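Local coordinates for protein putative pyridoxal phosphate-dependent transferase (Clostridium difficile, PDB 4DQ6) that binds pyridoxal-5'-phosphate and is a putative transferase of the class I and II aminotransferase family, its precise role being unassigned, at residues Met37-Asp43 with Arg369-Pro375; Trp79-Arg83 with Glu289-Glu293; Arg82-Trp86 with Lys215-Ser221. One frame throughout, in Å; residues are numbered along the deposited sequence. Where two conformers were deposited one is given.

Interaction 1: Met37-Asp43 with Arg369-Pro375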
loop_
_atom_site.group_PDB
_atom_site.type_symbol
_atom_site.label_atom_id
_atom_site.label_comp_id
_atom_site.label_asym_id
_atom_site.label_seq_id
_atom_site.Cartn_x
_atom_site.Cartn_y
_atom_site.Cartn_z
ATOM N N MET A 37 -16.129 9.053 18.388
ATOM C CA MET A 37 -15.270 10.215 18.489
ATOM C C MET A 37 -13.837 9.776 18.731
ATOM O O MET A 37 -13.083 10.453 19.479
ATOM C CB MET A 37 -15.715 11.100 19.665
ATOM C CG MET A 37 -17.168 11.541 19.623
ATOM S SD MET A 37 -17.580 12.731 18.335
ATOM C CE MET A 37 -16.908 14.266 19.014
ATOM N N TRP A 38 -13.474 8.673 18.116
ATOM C CA TRP A 38 -12.242 7.983 18.517
ATOM C C TRP A 38 -11.212 8.106 17.420
ATOM O O TRP A 38 -10.407 9.060 17.408
ATOM C CB TRP A 38 -12.570 6.544 19.000
ATOM C CG TRP A 38 -13.211 5.620 17.965
ATOM C CD1 TRP A 38 -14.454 5.753 17.322
ATOM C CD2 TRP A 38 -12.672 4.352 17.480
ATOM N NE1 TRP A 38 -14.670 4.715 16.468
ATOM C CE2 TRP A 38 -13.645 3.827 16.535
ATOM C CE3 TRP A 38 -11.491 3.628 17.706
ATOM C CZ2 TRP A 38 -13.457 2.641 15.861
ATOM C CZ3 TRP A 38 -11.302 2.435 17.006
ATOM C CH2 TRP A 38 -12.282 1.929 16.120
ATOM N N VAL A 39 -11.268 7.220 16.433
ATOM C CA VAL A 39 -10.321 7.197 15.294
ATOM C C VAL A 39 -10.102 8.587 14.692
ATOM O O VAL A 39 -11.083 9.301 14.380
ATOM C CB VAL A 39 -10.921 6.261 14.200
ATOM C CG1 VAL A 39 -10.434 6.629 12.774
ATOM C CG2 VAL A 39 -10.673 4.801 14.569
ATOM N N ALA A 40 -8.863 8.959 14.403
ATOM C CA ALA A 40 -8.513 10.246 13.791
ATOM C C ALA A 40 -8.691 10.249 12.270
ATOM O O ALA A 40 -7.727 10.269 11.499
ATOM C CB ALA A 40 -7.044 10.604 14.187
ATOM N N ASP A 41 -9.955 10.287 11.856
ATOM C CA ASP A 41 -10.329 10.829 10.546
ATOM C C ASP A 41 -11.508 11.729 10.826
ATOM O O ASP A 41 -12.034 11.758 11.921
ATOM C CB ASP A 41 -10.538 9.774 9.434
ATOM C CG ASP A 41 -11.763 8.922 9.594
ATOM O OD1 ASP A 41 -12.692 9.272 10.361
ATOM O OD2 ASP A 41 -11.843 7.868 8.901
ATOM N N MET A 42 -11.923 12.484 9.825
ATOM C CA MET A 42 -12.899 13.512 10.075
ATOM C C MET A 42 -14.259 13.117 9.556
ATOM O O MET A 42 -14.369 12.410 8.533
ATOM C CB MET A 42 -12.491 14.807 9.355
ATOM C CG MET A 42 -11.038 15.277 9.481
ATOM S SD MET A 42 -10.982 16.879 8.538
ATOM C CE MET A 42 -9.197 17.183 8.668
ATOM N N ASP A 43 -15.317 13.620 10.173
ATOM C CA ASP A 43 -16.677 13.460 9.615
ATOM C C ASP A 43 -17.060 14.677 8.789
ATOM O O ASP A 43 -18.180 15.283 8.913
ATOM C CB ASP A 43 -17.687 13.234 10.710
ATOM C CG ASP A 43 -17.546 11.865 11.347
ATOM O OD1 ASP A 43 -17.888 10.856 10.691
ATOM O OD2 ASP A 43 -17.107 11.786 12.509
ATOM N N ARG A 369 -9.181 10.664 24.883
ATOM C CA ARG A 369 -9.023 11.484 23.680
ATOM C C ARG A 369 -10.280 11.540 22.804
ATOM O O ARG A 369 -10.869 10.521 22.468
ATOM C CB ARG A 369 -7.831 10.980 22.870
ATOM C CG ARG A 369 -7.250 11.984 21.918
ATOM C CD ARG A 369 -6.391 11.342 20.843
ATOM N NE ARG A 369 -7.151 10.513 19.892
ATOM C CZ ARG A 369 -6.596 9.796 18.945
ATOM N NH1 ARG A 369 -5.245 9.743 18.816
ATOM N NH2 ARG A 369 -7.350 9.110 18.104
ATOM N N ILE A 370 -10.636 12.782 22.494
ATOM C CA ILE A 370 -11.864 13.104 21.787
ATOM C C ILE A 370 -11.549 13.785 20.441
ATOM O O ILE A 370 -10.849 14.788 20.393
ATOM C CB ILE A 370 -12.794 14.002 22.595
ATOM C CG1 ILE A 370 -12.935 13.502 24.045
ATOM C CG2 ILE A 370 -14.160 14.033 21.934
ATOM C CD1 ILE A 370 -13.753 14.367 24.972
ATOM N N ASN A 371 -12.086 13.198 19.371
ATOM C CA ASN A 371 -11.967 13.714 18.025
ATOM C C ASN A 371 -12.963 14.817 17.698
ATOM O O ASN A 371 -14.152 14.531 17.645
ATOM C CB ASN A 371 -12.049 12.562 17.025
ATOM C CG ASN A 371 -11.865 12.985 15.588
ATOM O OD1 ASN A 371 -12.023 14.157 15.219
ATOM N ND2 ASN A 371 -11.672 11.991 14.727
ATOM N N LEU A 372 -12.486 16.051 17.496
ATOM C CA LEU A 372 -13.359 17.215 17.254
ATOM C C LEU A 372 -13.526 17.604 15.821
ATOM O O LEU A 372 -14.106 18.683 15.528
ATOM C CB LEU A 372 -12.866 18.396 18.116
ATOM C CG LEU A 372 -13.598 18.568 19.453
ATOM C CD1 LEU A 372 -13.574 17.281 20.279
ATOM C CD2 LEU A 372 -13.036 19.779 20.219
ATOM N N ALA A 373 -13.056 16.802 14.876
ATOM C CA ALA A 373 -13.183 17.087 13.439
ATOM C C ALA A 373 -14.489 16.504 12.972
ATOM O O ALA A 373 -14.557 15.527 12.215
ATOM C CB ALA A 373 -11.994 16.489 12.644
ATOM N N CYS A 374 -15.578 17.131 13.444
ATOM C CA CYS A 374 -16.922 16.655 13.112
ATOM C C CYS A 374 -17.871 17.867 13.173
ATOM O O CYS A 374 -17.521 18.879 13.775
ATOM C CB CYS A 374 -17.400 15.573 14.052
ATOM S SG CYS A 374 -17.529 16.077 15.777
ATOM N N PRO A 375 -19.061 17.767 12.607
ATOM C CA PRO A 375 -19.985 18.896 12.721
ATOM C C PRO A 375 -20.258 19.296 14.166
ATOM O O PRO A 375 -20.327 18.440 15.052
ATOM C CB PRO A 375 -21.253 18.388 12.014
ATOM C CG PRO A 375 -20.735 17.429 11.001
ATOM C CD PRO A 375 -19.582 16.742 11.676
HETATM O O HOH W 1 -9.867 10.638 19.670
HETATM O O HOH W 2 -6.320 7.363 15.675
#
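Asn-371, at the end of strand 367-371, aims its side chain at the loop 37-43. Its backbone N donates to Met-37 O, and its CB rests 3.4 Å from the same Met-37 O. With CG anti to the backbone N (chi1 -177°), the amide reaches into the curl of the loop. There ND2 donates twice: to Val-39 O at 2.8 Å, in the amide plane, and to Asp-41 O, also 2.8 Å from ND2 but tilted off that plane. Val-39 O takes Asp-41 N as well, from the face opposite ND2, which closes an inverse gamma turn centred on Ala-40. At the other branch, Asn-371 OD1 accepts from Ala-373 N at 2.9 Å, an Asx turn that fixes the amide's rotation. In this PLP-dependent fold type I protein the clasped loop lies by the cofactor: the Ala-40 side chain is about 5 Å from pyridoxal-5'-phosphate. Arg-369, bent at chi3 (68°), presents NH2 edge-on to Trp-38 O at 3.1 Å, while its NH1 bonds Asn-175 of the cofactor pocket. Met-37 folds back on itself, placing CE 3.8 Å from Cys-374 SG. Farther along, Asp-43 N donates to Ala-373 O at 2.9 Å.

Interaction 2: Trp79-Arg83 with Glu289-Glu293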
loop_
_atom_site.group_PDB
_atom_site.type_symbol
_atom_site.label_atom_id
_atom_site.label_comp_id
_atom_site.label_asym_id
_atom_site.label_seq_id
_atom_site.Cartn_x
_atom_site.Cartn_y
_atom_site.Cartn_z
ATOM N N TRP A 79 4.455 23.130 -1.049
ATOM C CA TRP A 79 3.758 23.192 0.266
ATOM C C TRP A 79 4.669 23.427 1.431
ATOM O O TRP A 79 4.460 24.288 2.267
ATOM C CB TRP A 79 3.019 21.881 0.470
ATOM C CG TRP A 79 2.112 21.899 1.658
ATOM C CD1 TRP A 79 2.298 21.278 2.890
ATOM C CD2 TRP A 79 0.751 22.438 1.712
ATOM N NE1 TRP A 79 1.215 21.475 3.693
ATOM C CE2 TRP A 79 0.233 22.144 3.018
ATOM C CE3 TRP A 79 -0.053 23.165 0.821
ATOM C CZ2 TRP A 79 -1.050 22.550 3.416
ATOM C CZ3 TRP A 79 -1.337 23.510 1.207
ATOM C CH2 TRP A 79 -1.807 23.240 2.500
ATOM N N LEU A 80 5.736 22.646 1.528
ATOM C CA LEU A 80 6.580 22.761 2.684
ATOM C C LEU A 80 7.249 24.147 2.737
ATOM O O LEU A 80 7.459 24.688 3.830
ATOM C CB LEU A 80 7.651 21.670 2.668
ATOM C CG LEU A 80 7.179 20.226 2.823
ATOM C CD1 LEU A 80 8.330 19.192 2.878
ATOM C CD2 LEU A 80 6.196 20.029 3.916
ATOM N N TYR A 81 7.629 24.698 1.591
ATOM C CA TYR A 81 8.121 26.059 1.623
ATOM C C TYR A 81 7.060 27.114 1.967
ATOM O O TYR A 81 7.288 27.937 2.832
ATOM C CB TYR A 81 8.863 26.461 0.332
ATOM C CG TYR A 81 9.512 27.802 0.533
ATOM C CD1 TYR A 81 10.634 27.928 1.320
ATOM C CD2 TYR A 81 8.954 28.940 0.006
ATOM C CE1 TYR A 81 11.206 29.157 1.552
ATOM C CE2 TYR A 81 9.520 30.170 0.229
ATOM C CZ TYR A 81 10.642 30.270 0.998
ATOM O OH TYR A 81 11.184 31.501 1.227
ATOM N N ARG A 82 5.898 27.038 1.326
ATOM C CA ARG A 82 4.845 28.050 1.506
ATOM C C ARG A 82 4.342 28.072 2.928
ATOM O O ARG A 82 4.115 29.113 3.507
ATOM C CB ARG A 82 3.573 27.680 0.740
ATOM C CG ARG A 82 3.634 27.522 -0.750
ATOM C CD ARG A 82 2.381 28.128 -1.351
ATOM N NE ARG A 82 1.116 27.407 -1.188
ATOM C CZ ARG A 82 0.856 26.188 -1.649
ATOM N NH1 ARG A 82 1.796 25.470 -2.225
ATOM N NH2 ARG A 82 -0.340 25.677 -1.501
ATOM N N ARG A 83 4.090 26.880 3.436
ATOM C CA ARG A 83 3.449 26.729 4.722
ATOM C C ARG A 83 4.399 26.752 5.899
ATOM O O ARG A 83 4.049 27.249 6.941
ATOM C CB ARG A 83 2.608 25.451 4.752
ATOM C CG ARG A 83 1.609 25.336 3.611
ATOM C CD ARG A 83 0.408 26.257 3.769
ATOM N NE ARG A 83 -0.308 26.071 5.032
ATOM C CZ ARG A 83 -1.320 26.833 5.425
ATOM N NH1 ARG A 83 -1.730 27.827 4.663
ATOM N NH2 ARG A 83 -1.928 26.598 6.569
ATOM N N GLU A 289 -5.529 24.879 0.031
ATOM C CA GLU A 289 -5.224 25.833 1.075
ATOM C C GLU A 289 -6.458 26.579 1.632
ATOM O O GLU A 289 -6.588 26.712 2.863
ATOM C CB GLU A 289 -4.147 26.801 0.625
ATOM C CG GLU A 289 -3.479 27.597 1.728
ATOM C CD GLU A 289 -2.169 28.268 1.260
ATOM O OE1 GLU A 289 -1.788 28.110 0.074
ATOM O OE2 GLU A 289 -1.553 28.948 2.091
ATOM N N SER A 290 -7.360 27.021 0.753
ATOM C CA SER A 290 -8.516 27.758 1.223
ATOM C C SER A 290 -9.451 26.885 2.078
ATOM O O SER A 290 -9.931 27.323 3.119
ATOM C CB SER A 290 -9.244 28.439 0.074
ATOM O OG SER A 290 -8.472 29.537 -0.392
ATOM N N TRP A 291 -9.680 25.660 1.641
ATOM C CA TRP A 291 -10.387 24.674 2.473
ATOM C C TRP A 291 -9.706 24.441 3.795
ATOM O O TRP A 291 -10.383 24.468 4.845
ATOM C CB TRP A 291 -10.609 23.373 1.694
ATOM C CG TRP A 291 -11.396 22.385 2.471
ATOM C CD1 TRP A 291 -12.794 22.166 2.458
ATOM C CD2 TRP A 291 -10.857 21.431 3.454
ATOM N NE1 TRP A 291 -13.109 21.161 3.320
ATOM C CE2 TRP A 291 -12.006 20.686 3.958
ATOM C CE3 TRP A 291 -9.594 21.137 3.948
ATOM C CZ2 TRP A 291 -11.892 19.691 4.881
ATOM C CZ3 TRP A 291 -9.489 20.121 4.876
ATOM C CH2 TRP A 291 -10.614 19.425 5.357
ATOM N N LEU A 292 -8.368 24.278 3.796
ATOM C CA LEU A 292 -7.698 24.067 5.021
ATOM C C LEU A 292 -7.843 25.262 6.007
ATOM O O LEU A 292 -8.132 25.056 7.182
ATOM C CB LEU A 292 -6.219 23.768 4.780
ATOM C CG LEU A 292 -5.401 23.741 6.035
ATOM C CD1 LEU A 292 -5.773 22.614 7.013
ATOM C CD2 LEU A 292 -3.911 23.533 5.701
ATOM N N GLU A 293 -7.749 26.492 5.515
ATOM C CA GLU A 293 -7.855 27.642 6.409
ATOM C C GLU A 293 -9.288 27.683 7.002
ATOM O O GLU A 293 -9.478 27.983 8.192
ATOM C CB GLU A 293 -7.461 28.935 5.696
ATOM C CG GLU A 293 -5.976 29.035 5.354
ATOM C CD GLU A 293 -5.027 29.056 6.539
ATOM O OE1 GLU A 293 -5.385 29.550 7.645
ATOM O OE2 GLU A 293 -3.864 28.598 6.393
#
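Glu-293 OE2 is gripped end-on by both terminal nitrogens of Arg-83, NH1 at 2.9 Å and NH2 at 2.8 Å. This is one end of a salt-bridge network of two arginines and two glutamates that joins helix 70-84 to the start of helix 289-313; the axes of the short segments come no closer than 14.0 Å and cross at -49°, so long side chains span the gap. Bends at chi2 (-74°) and chi3 bring the Arg-83 guanidinium round until NH1 also meets Glu-289 OE2, 2.8 Å away. That carboxylate stands almost perpendicular to the guanidinium, the planes 88° apart, and is met on its anti side but well out of the carboxylate plane. Its other oxygen, Glu-289 OE1, is held side-on by Arg-82, with NE and NH2 each 3.2 Å from it and both coming from one face of the carboxylate; Arg-82 NH2 has a second partner in Tyr-285 O. Beside the salt bridges, Leu-292 CD2 lies over a face of the Arg-83 guanidinium and touches the edge of the Trp-79 ring, 3.8 Å from CZ2. The indole, whose NE1 bonds Asp-208, carries Arg-83 CG 3.5 Å above its plane, over the ring centre.

Interaction 3: Arg82-Trp86 with Lys215-Ser221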
loop_
_atom_site.group_PDB
_atom_site.type_symbol
_atom_site.label_atom_id
_atom_site.label_comp_id
_atom_site.label_asym_id
_atom_site.label_seq_id
_atom_site.Cartn_x
_atom_site.Cartn_y
_atom_site.Cartn_z
ATOM N N ARG A 82 5.898 27.038 1.326
ATOM C CA ARG A 82 4.845 28.050 1.506
ATOM C C ARG A 82 4.342 28.072 2.928
ATOM O O ARG A 82 4.115 29.113 3.507
ATOM C CB ARG A 82 3.573 27.680 0.740
ATOM C CG ARG A 82 3.634 27.522 -0.750
ATOM C CD ARG A 82 2.381 28.128 -1.351
ATOM N NE ARG A 82 1.116 27.407 -1.188
ATOM C CZ ARG A 82 0.856 26.188 -1.649
ATOM N NH1 ARG A 82 1.796 25.470 -2.225
ATOM N NH2 ARG A 82 -0.340 25.677 -1.501
ATOM N N ARG A 83 4.090 26.880 3.436
ATOM C CA ARG A 83 3.449 26.729 4.722
ATOM C C ARG A 83 4.399 26.752 5.899
ATOM O O ARG A 83 4.049 27.249 6.941
ATOM C CB ARG A 83 2.608 25.451 4.752
ATOM C CG ARG A 83 1.609 25.336 3.611
ATOM C CD ARG A 83 0.408 26.257 3.769
ATOM N NE ARG A 83 -0.308 26.071 5.032
ATOM C CZ ARG A 83 -1.320 26.833 5.425
ATOM N NH1 ARG A 83 -1.730 27.827 4.663
ATOM N NH2 ARG A 83 -1.928 26.598 6.569
ATOM N N HIS A 84 5.593 26.190 5.726
ATOM C CA HIS A 84 6.493 26.001 6.876
ATOM C C HIS A 84 7.800 26.699 6.716
ATOM O O HIS A 84 8.652 26.606 7.610
ATOM C CB HIS A 84 6.747 24.551 7.111
ATOM C CG HIS A 84 5.506 23.735 7.237
ATOM N ND1 HIS A 84 4.539 24.039 8.127
ATOM C CD2 HIS A 84 5.110 22.588 6.601
ATOM C CE1 HIS A 84 3.543 23.147 8.008
ATOM N NE2 HIS A 84 3.894 22.265 7.071
ATOM N N ASN A 85 8.017 27.393 5.618
ATOM C CA ASN A 85 9.301 28.045 5.348
ATOM C C ASN A 85 10.462 27.053 5.414
ATOM O O ASN A 85 11.570 27.401 5.826
ATOM C CB ASN A 85 9.538 29.190 6.337
ATOM C CG ASN A 85 10.363 30.305 5.737
ATOM O OD1 ASN A 85 10.245 30.662 4.530
ATOM N ND2 ASN A 85 11.208 30.911 6.582
ATOM N N TRP A 86 10.232 25.859 4.924
ATOM C CA TRP A 86 11.235 24.815 4.904
ATOM C C TRP A 86 11.495 24.468 3.454
ATOM O O TRP A 86 10.594 23.946 2.760
ATOM C CB TRP A 86 10.712 23.618 5.667
ATOM C CG TRP A 86 11.693 22.508 5.753
ATOM C CD1 TRP A 86 13.064 22.585 5.705
ATOM C CD2 TRP A 86 11.380 21.117 5.950
ATOM N NE1 TRP A 86 13.623 21.330 5.827
ATOM C CE2 TRP A 86 12.641 20.416 6.016
ATOM C CE3 TRP A 86 10.198 20.407 6.097
ATOM C CZ2 TRP A 86 12.691 19.043 6.126
ATOM C CZ3 TRP A 86 10.275 19.017 6.222
ATOM C CH2 TRP A 86 11.488 18.388 6.279
ATOM N N LYS A 215 2.756 27.850 15.564
ATOM C CA LYS A 215 3.391 27.646 14.273
ATOM C C LYS A 215 4.165 26.353 14.270
ATOM O O LYS A 215 4.986 26.117 15.158
ATOM C CB LYS A 215 4.324 28.820 13.890
ATOM C CG LYS A 215 4.522 28.804 12.384
ATOM C CD LYS A 215 5.363 29.954 11.822
ATOM C CE LYS A 215 5.953 29.605 10.436
ATOM N NZ LYS A 215 5.052 29.136 9.314
ATOM N N HIS A 216 3.905 25.489 13.297
ATOM C CA HIS A 216 4.690 24.293 13.124
ATOM C C HIS A 216 6.104 24.607 12.703
ATOM O O HIS A 216 6.328 25.338 11.717
ATOM C CB HIS A 216 4.062 23.348 12.109
ATOM C CG HIS A 216 4.817 22.101 11.938
ATOM N ND1 HIS A 216 4.841 21.139 12.891
ATOM C CD2 HIS A 216 5.635 21.665 10.903
ATOM C CE1 HIS A 216 5.670 20.148 12.482
ATOM N NE2 HIS A 216 6.191 20.487 11.297
ATOM N N ILE A 217 7.059 23.994 13.398
ATOM C CA ILE A 217 8.495 24.053 13.060
ATOM C C ILE A 217 8.990 22.639 12.760
ATOM O O ILE A 217 9.078 21.829 13.684
ATOM C CB ILE A 217 9.313 24.573 14.267
ATOM C CG1 ILE A 217 8.773 25.899 14.790
ATOM C CG2 ILE A 217 10.795 24.642 13.924
ATOM C CD1 ILE A 217 8.745 27.025 13.802
ATOM N N PRO A 218 9.310 22.310 11.516
ATOM C CA PRO A 218 9.873 21.020 11.221
ATOM C C PRO A 218 11.210 20.949 11.952
ATOM O O PRO A 218 12.051 21.846 11.826
ATOM C CB PRO A 218 9.987 21.015 9.682
ATOM C CG PRO A 218 8.994 22.070 9.265
ATOM C CD PRO A 218 9.028 23.086 10.313
ATOM N N MET A 219 11.439 19.831 12.622
ATOM C CA MET A 219 12.690 19.692 13.308
ATOM C C MET A 219 13.890 19.850 12.386
ATOM O O MET A 219 14.911 20.467 12.723
ATOM C CB MET A 219 12.707 18.325 13.980
ATOM C CG MET A 219 14.036 17.898 14.589
ATOM S SD MET A 219 14.674 18.907 15.971
ATOM C CE MET A 219 14.128 17.887 17.344
ATOM N N ALA A 220 13.803 19.244 11.219
ATOM C CA ALA A 220 14.907 19.280 10.258
ATOM C C ALA A 220 15.161 20.667 9.685
ATOM O O ALA A 220 16.210 20.879 9.070
ATOM C CB ALA A 220 14.577 18.337 9.092
ATOM N N SER A 221 14.237 21.608 9.875
ATOM C CA SER A 221 14.308 22.937 9.273
ATOM C C SER A 221 15.150 23.940 10.088
ATOM O O SER A 221 15.419 25.056 9.648
ATOM C CB SER A 221 12.899 23.528 9.079
ATOM O OG SER A 221 12.333 24.000 10.297
HETATM O O HOH W 3 4.672 26.260 9.880
HETATM O O HOH W 4 8.421 26.689 10.386
HETATM O O HOH W 5 14.546 26.512 7.407
HETATM O O HOH W 6 16.258 21.463 6.309
#
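One face of the Trp-86 indole is laid against the turn 218-221. Pro-218 CB sits over the six-membered ring, 3.6 Å from CE3, and Ser-221 CB over the five-membered ring, 3.5 Å from CD1; both are CH-pi contacts. Ala-220 CB comes in obliquely and touches CZ2 at 3.6 Å. At the indole edge, NE1 donates in plane to a water 2.7 Å away that in turn donates a hydrogen bond to Ala-220 O, so the buried N-H is satisfied across the contact. Trp-86 holds its CG anti to the backbone N (chi1 -178°), sending the ring over the proline and serine.

The His-84 ring is sandwiched: Arg-83 CB lies over one face, and the CD2 edge of His-216 points at the opposite one. This His-84/His-216 pair is a T-shaped stack, the planes at 68° and CD2 of His-216 3.8 Å from ND1 of His-84. At the His-84 edge, ND1 shares a hydrogen bond of 2.8 Å with a water that also accepts from Lys-215 NZ and donates to His-216 O. A second water ties His-84 O to His-216 O. His-216 NE2 is bonded in turn to Glu-204, which also takes Met-219 N.

Across the contact, helix 70-84 ends at His-84, and Asn-85, with positive phi, turns the chain out of it; Trp-86 N probably bonds back to Leu-80 O. The turn 218-221 is pinned from within, because Pro-218 O receives both Ser-221 N and Ser-221 OG, the latter at 2.7 Å on an in-plane lone pair. With Met-219 and Ala-220 at its corners, this is a type I beta turn in the loop that follows strand 199-203 of the fold type I central sheet.

Overall arrangement
Interactions 2 and 3 are close neighbours, their centres about 12 Å apart, and both draw on helix 70-84: they share Arg-82 and Arg-83, interaction 2 facing helix 289-313 and interaction 3 the loop after strand 199-203. Interaction 1 lies about 21 Å from interaction 2 and about 25 Å from interaction 3, centre to centre, across the chain's centre from the latter. Along the chain it closes a loop of over 300 residues in which the other two are nested. Helix 289-313 meets helix 70-84 through interaction 2 and, through Trp-291 against Met-42, the loop 37-43 of interaction 1, while Trp-86 of interaction 3 rests on strand 230-234 of the seven-stranded sheet.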